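Mosquitocidal toxin (Lysinibacillus sphaericus, PDB 2VSE) is a mosquitocidal holotoxin that pairs an ADP-ribosyltransferase with ricin-B-like lectin domains, which probably recognise carbohydrate. Local coordinates at residues T411-V416 with I461-K466; V803-Q808 with I818-Y823. One frame throughout, in Å; residues are numbered along the deposited sequence.

In the fold
The two contacts lie on opposite sides of the chain's centre, with their own centres 61 Å apart and their nearest atoms about 44 Å apart, so neither touches the other. They follow in series along the chain. The centre of contact 1 lies about 21 Å from the chain's centre, at a place where parts meet: the loop between strands 406-410 and 419-425 packs on a lectin hairpin, and its polar side chains also reach residues such as N199, E222 and E272. The centre of contact 2, about 41 Å from the chain's centre, belongs to a peripheral lectin region, where a hairpin presents D805 in a setting that resembles a ricin-type sugar site.

Contact 1: T411-V416 with I461-K466; sequences TNYQTV and ILKAYK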
# COMPACT_ATOMS: atom_id res chain seq x y z
N THR A 411 14.31 18.22 7.55
CA THR A 411 13.34 18.76 6.62
C THR A 411 13.17 17.75 5.52
O THR A 411 14.12 17.07 5.13
CB THR A 411 13.74 20.12 6.02
OG1 THR A 411 15.06 20.03 5.45
CG2 THR A 411 13.71 21.21 7.09
N ASN A 412 11.93 17.65 5.02
CA ASN A 412 11.55 16.64 4.05
C ASN A 412 10.41 17.16 3.18
O ASN A 412 9.39 17.60 3.70
CB ASN A 412 11.17 15.35 4.77
CG ASN A 412 10.40 14.40 3.90
OD1 ASN A 412 10.84 14.03 2.82
ND2 ASN A 412 9.24 13.97 4.39
N TYR A 413 10.59 17.09 1.86
CA TYR A 413 9.67 17.75 0.94
C TYR A 413 8.95 16.79 -0.00
O TYR A 413 7.77 16.99 -0.32
CB TYR A 413 10.40 18.83 0.13
CG TYR A 413 11.10 19.82 1.03
CD1 TYR A 413 10.38 20.83 1.67
CD2 TYR A 413 12.47 19.72 1.27
CE1 TYR A 413 11.00 21.72 2.51
CE2 TYR A 413 13.10 20.61 2.11
CZ TYR A 413 12.36 21.61 2.72
OH TYR A 413 12.99 22.50 3.55
N GLN A 414 9.66 15.76 -0.46
CA GLN A 414 9.07 14.84 -1.41
C GLN A 414 8.28 13.78 -0.65
O GLN A 414 8.72 12.65 -0.43
CB GLN A 414 10.09 14.23 -2.34
CG GLN A 414 9.43 13.67 -3.55
CD GLN A 414 10.39 13.04 -4.50
OE1 GLN A 414 11.52 12.70 -4.15
NE2 GLN A 414 9.95 12.88 -5.74
N THR A 415 7.09 14.19 -0.28
CA THR A 415 6.28 13.55 0.70
C THR A 415 5.32 12.52 0.05
O THR A 415 4.97 11.50 0.64
CB THR A 415 5.55 14.67 1.46
OG1 THR A 415 5.51 14.40 2.87
CG2 THR A 415 4.21 14.92 0.90
N VAL A 416 4.92 12.81 -1.19
CA VAL A 416 4.13 11.86 -1.97
C VAL A 416 4.74 11.57 -3.34
O VAL A 416 5.34 12.44 -3.98
CB VAL A 416 2.60 12.28 -2.09
CG1 VAL A 416 2.02 12.69 -0.73
CG2 VAL A 416 2.37 13.40 -3.09
N ILE A 461 13.66 21.32 -7.96
CA ILE A 461 14.33 22.59 -7.66
C ILE A 461 13.57 23.30 -6.55
O ILE A 461 14.15 23.77 -5.58
CB ILE A 461 14.42 23.53 -8.91
CG1 ILE A 461 15.00 22.80 -10.15
CG2 ILE A 461 15.21 24.80 -8.58
CD1 ILE A 461 16.51 22.51 -10.09
N LEU A 462 12.25 23.37 -6.71
CA LEU A 462 11.38 24.06 -5.78
C LEU A 462 11.07 23.26 -4.52
O LEU A 462 10.66 23.82 -3.52
CB LEU A 462 10.09 24.41 -6.50
CG LEU A 462 9.83 25.86 -6.89
CD1 LEU A 462 11.04 26.58 -7.48
CD2 LEU A 462 8.63 25.91 -7.83
N LYS A 463 11.27 21.94 -4.59
CA LYS A 463 10.88 21.00 -3.53
C LYS A 463 9.40 21.15 -3.23
O LYS A 463 9.00 21.04 -2.07
CB LYS A 463 11.66 21.23 -2.22
CG LYS A 463 13.11 21.62 -2.35
CD LYS A 463 14.02 20.43 -2.47
CE LYS A 463 15.45 20.93 -2.53
NZ LYS A 463 16.37 19.82 -2.85
N ALA A 464 8.60 21.41 -4.26
CA ALA A 464 7.16 21.60 -4.11
C ALA A 464 6.40 20.96 -5.26
O ALA A 464 7.00 20.54 -6.25
CB ALA A 464 6.83 23.05 -4.00
N TYR A 465 5.07 20.90 -5.15
CA TYR A 465 4.26 20.16 -6.11
C TYR A 465 3.37 21.05 -6.94
O TYR A 465 2.74 21.98 -6.42
CB TYR A 465 3.36 19.16 -5.39
CG TYR A 465 4.09 17.99 -4.77
CD1 TYR A 465 4.13 16.75 -5.42
CD2 TYR A 465 4.72 18.10 -3.52
CE1 TYR A 465 4.78 15.66 -4.85
CE2 TYR A 465 5.36 17.02 -2.95
CZ TYR A 465 5.40 15.81 -3.61
OH TYR A 465 6.03 14.73 -3.03
N LYS A 466 3.30 20.75 -8.24
CA LYS A 466 2.19 21.25 -9.04
C LYS A 466 1.04 20.24 -8.93
O LYS A 466 1.24 19.02 -9.04
CB LYS A 466 2.60 21.50 -10.49
CG LYS A 466 1.82 22.64 -11.14
CD LYS A 466 2.52 23.18 -12.38
CE LYS A 466 1.93 24.51 -12.81
NZ LYS A 466 2.14 24.80 -14.28
O HOH W 1 6.53 19.60 -0.27
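Y465 sends its side chain to the backbone of 411-416, where its hydroxyl donates a hydrogen bond to V416 O over 2.6 Å, arriving in the carbonyl plane on a lone pair. A tyrosine suits the place because its long, rigid ring carries a polar tip from strand 464-469 to the loop. The ring points its edge at this backbone, with Y413 O 3.6 Å from Y465 CE2.

A water adds a second polar link. It donates to Y413 O at 2.9 Å and, weakly, to K463 O at 3.4 Å. Y413 O also accepts a weak bond from T415 N, 2.9 Å away, which closes an inverse gamma turn centred on Q414. The hydroxyl of Y413 hydrogen-bonds to K308 and E272, and Q414 NE2 hydrogen-bonds to E222.

Apolar packing completes the contact. V416 CG2 lies 3.7 Å from Y465 CE1, while K463 lays its CB 3.6 Å from Y413 CG. The lysine chain bends at chi2 (-86°), skirting Y413 CD2 with its methylenes before the chain swings off from the tyrosine.

K463, with positive phi (56°), and A464 together pair opposite N459 in a G1 beta bulge of the hairpin between strands 454-459 and 464-469. The contact thus seats an interdomain connection on a beta-trefoil hairpin.

Contact 2: V803-Q808 with I818-Y823; sequences VLDVFQ and ITYQNY
D805 of strand 803-806 lies beside I818 and Y820 of strand 818-821, all three on one face of a two-stranded antiparallel hairpin. D805 CB is 3.9 Å from Y820 CB. CG turns anti to the backbone N (chi1 170°), which lays the carboxylate alongside both neighbours, with one oxygen toward each. At the tip the oxygens part: D805 OD1 comes 3.8 Å from I818 CG1, and D805 OD2 comes 3.6 Å from Y820 CB. The carboxylate plane stands 68° from the tyrosine ring. A buried acid needs a polar partner, and Q828 NE2 supplies one by hydrogen bonding to OD2.

The backbones hold this register. V803 and Y820 form a hydrogen-bonded pair, with V803 N giving a nearly straight bond to Y820 O at 2.8 Å and Y820 N answering to V803 O. D805 and I818 form the next such pair: I818 N reaches D805 O at 2.9 Å, but the return bond from D805 N to I818 O is bent and weak. The strand axes run 112° apart, so the ladder is strongly twisted.

On the other face, the non-hydrogen-bonded pair L804 and T819 meets through methyls, L804 CD2 lying 4.0 Å from T819 CG2. The leucine and the threonine's methyl give an apolar surface that W781 also touches. V803 CG1 also rests 3.9 Å from N822 CB.

Q828 and W830 form the QxW signature of ricin-type trefoils, and glutamine holding aspartate is consistent with a sugar site of that family. Around the hairpin, strand 791-796 packs against V803, L804 and N822, strand 780-786 brings W781 to L804 and T819, and W830 of strand 830-834 meets L804 and V806.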
# COMPACT_ATOMS: atom_id res chain seq x y z
N VAL A 803 -22.11 -30.33 -10.10
CA VAL A 803 -20.88 -30.12 -9.35
C VAL A 803 -20.58 -31.30 -8.40
O VAL A 803 -21.49 -32.02 -7.97
CB VAL A 803 -20.92 -28.78 -8.57
CG1 VAL A 803 -21.44 -27.64 -9.47
CG2 VAL A 803 -21.76 -28.90 -7.27
N LEU A 804 -19.30 -31.52 -8.09
CA LEU A 804 -18.94 -32.60 -7.19
C LEU A 804 -19.62 -32.38 -5.85
O LEU A 804 -19.69 -31.25 -5.37
CB LEU A 804 -17.43 -32.69 -6.99
CG LEU A 804 -16.58 -33.03 -8.21
CD1 LEU A 804 -15.13 -33.18 -7.78
CD2 LEU A 804 -17.12 -34.29 -8.90
N ASP A 805 -20.11 -33.47 -5.27
CA ASP A 805 -20.99 -33.41 -4.13
C ASP A 805 -20.77 -34.70 -3.32
O ASP A 805 -20.84 -35.82 -3.85
CB ASP A 805 -22.43 -33.27 -4.63
CG ASP A 805 -23.49 -33.43 -3.54
OD1 ASP A 805 -23.43 -34.47 -2.82
OD2 ASP A 805 -24.40 -32.55 -3.43
N VAL A 806 -20.49 -34.54 -2.03
CA VAL A 806 -20.38 -35.69 -1.13
C VAL A 806 -21.79 -36.20 -0.82
O VAL A 806 -22.58 -35.50 -0.15
CB VAL A 806 -19.66 -35.33 0.20
CG1 VAL A 806 -19.52 -36.58 1.10
CG2 VAL A 806 -18.27 -34.73 -0.09
N PHE A 807 -22.08 -37.40 -1.34
CA PHE A 807 -23.43 -37.95 -1.39
C PHE A 807 -24.17 -37.80 -0.07
O PHE A 807 -23.68 -38.25 0.97
CB PHE A 807 -23.37 -39.42 -1.81
CG PHE A 807 -24.67 -40.18 -1.63
CD1 PHE A 807 -25.84 -39.74 -2.22
CD2 PHE A 807 -24.69 -41.36 -0.91
CE1 PHE A 807 -27.02 -40.45 -2.06
CE2 PHE A 807 -25.85 -42.10 -0.77
CZ PHE A 807 -27.02 -41.64 -1.34
N GLN A 808 -25.35 -37.16 -0.12
CA GLN A 808 -26.24 -37.11 1.05
C GLN A 808 -25.63 -36.31 2.21
O GLN A 808 -26.17 -36.27 3.30
CB GLN A 808 -26.65 -38.52 1.52
CG GLN A 808 -27.90 -39.01 0.87
CD GLN A 808 -28.37 -40.37 1.33
OE1 GLN A 808 -27.67 -41.13 1.99
NE2 GLN A 808 -29.59 -40.66 0.99
N ILE A 818 -20.84 -37.90 -5.87
CA ILE A 818 -21.78 -37.85 -7.01
C ILE A 818 -21.64 -36.48 -7.66
O ILE A 818 -20.81 -35.65 -7.21
CB ILE A 818 -23.25 -38.08 -6.58
CG1 ILE A 818 -23.69 -37.06 -5.53
CG2 ILE A 818 -23.47 -39.53 -6.08
CD1 ILE A 818 -25.19 -36.85 -5.45
N THR A 819 -22.40 -36.22 -8.72
CA THR A 819 -22.54 -34.83 -9.18
C THR A 819 -23.98 -34.44 -9.00
O THR A 819 -24.86 -35.24 -9.23
CB THR A 819 -22.14 -34.60 -10.63
OG1 THR A 819 -22.80 -35.57 -11.46
CG2 THR A 819 -20.62 -34.70 -10.80
N TYR A 820 -24.21 -33.20 -8.61
CA TYR A 820 -25.53 -32.74 -8.25
C TYR A 820 -25.61 -31.28 -8.58
O TYR A 820 -24.58 -30.62 -8.76
CB TYR A 820 -25.75 -32.98 -6.74
CG TYR A 820 -27.21 -33.07 -6.37
CD1 TYR A 820 -28.00 -34.09 -6.88
CD2 TYR A 820 -27.83 -32.11 -5.58
CE1 TYR A 820 -29.35 -34.17 -6.57
CE2 TYR A 820 -29.17 -32.17 -5.29
CZ TYR A 820 -29.93 -33.21 -5.78
OH TYR A 820 -31.27 -33.30 -5.49
N GLN A 821 -26.83 -30.75 -8.66
CA GLN A 821 -27.01 -29.31 -8.84
C GLN A 821 -26.34 -28.53 -7.72
O GLN A 821 -26.26 -28.99 -6.56
CB GLN A 821 -28.50 -28.96 -8.87
CG GLN A 821 -29.20 -29.46 -10.13
CD GLN A 821 -29.78 -30.91 -10.00
OE1 GLN A 821 -29.36 -31.73 -9.15
NE2 GLN A 821 -30.75 -31.21 -10.88
N ASN A 822 -25.87 -27.34 -8.06
CA ASN A 822 -25.17 -26.52 -7.09
C ASN A 822 -26.10 -25.80 -6.11
O ASN A 822 -26.89 -24.95 -6.51
CB ASN A 822 -24.27 -25.49 -7.79
CG ASN A 822 -23.47 -24.66 -6.79
OD1 ASN A 822 -23.19 -25.12 -5.67
ND2 ASN A 822 -23.12 -23.43 -7.17
N TYR A 823 -25.97 -26.12 -4.83
CA TYR A 823 -26.72 -25.40 -3.79
C TYR A 823 -25.79 -24.54 -2.89
O TYR A 823 -26.26 -23.87 -1.99
CB TYR A 823 -27.45 -26.39 -2.87
CG TYR A 823 -28.62 -27.17 -3.45
CD1 TYR A 823 -29.46 -26.65 -4.44
CD2 TYR A 823 -28.93 -28.44 -2.93
CE1 TYR A 823 -30.55 -27.39 -4.94
CE2 TYR A 823 -30.02 -29.17 -3.40
CZ TYR A 823 -30.82 -28.65 -4.40
OH TYR A 823 -31.88 -29.41 -4.83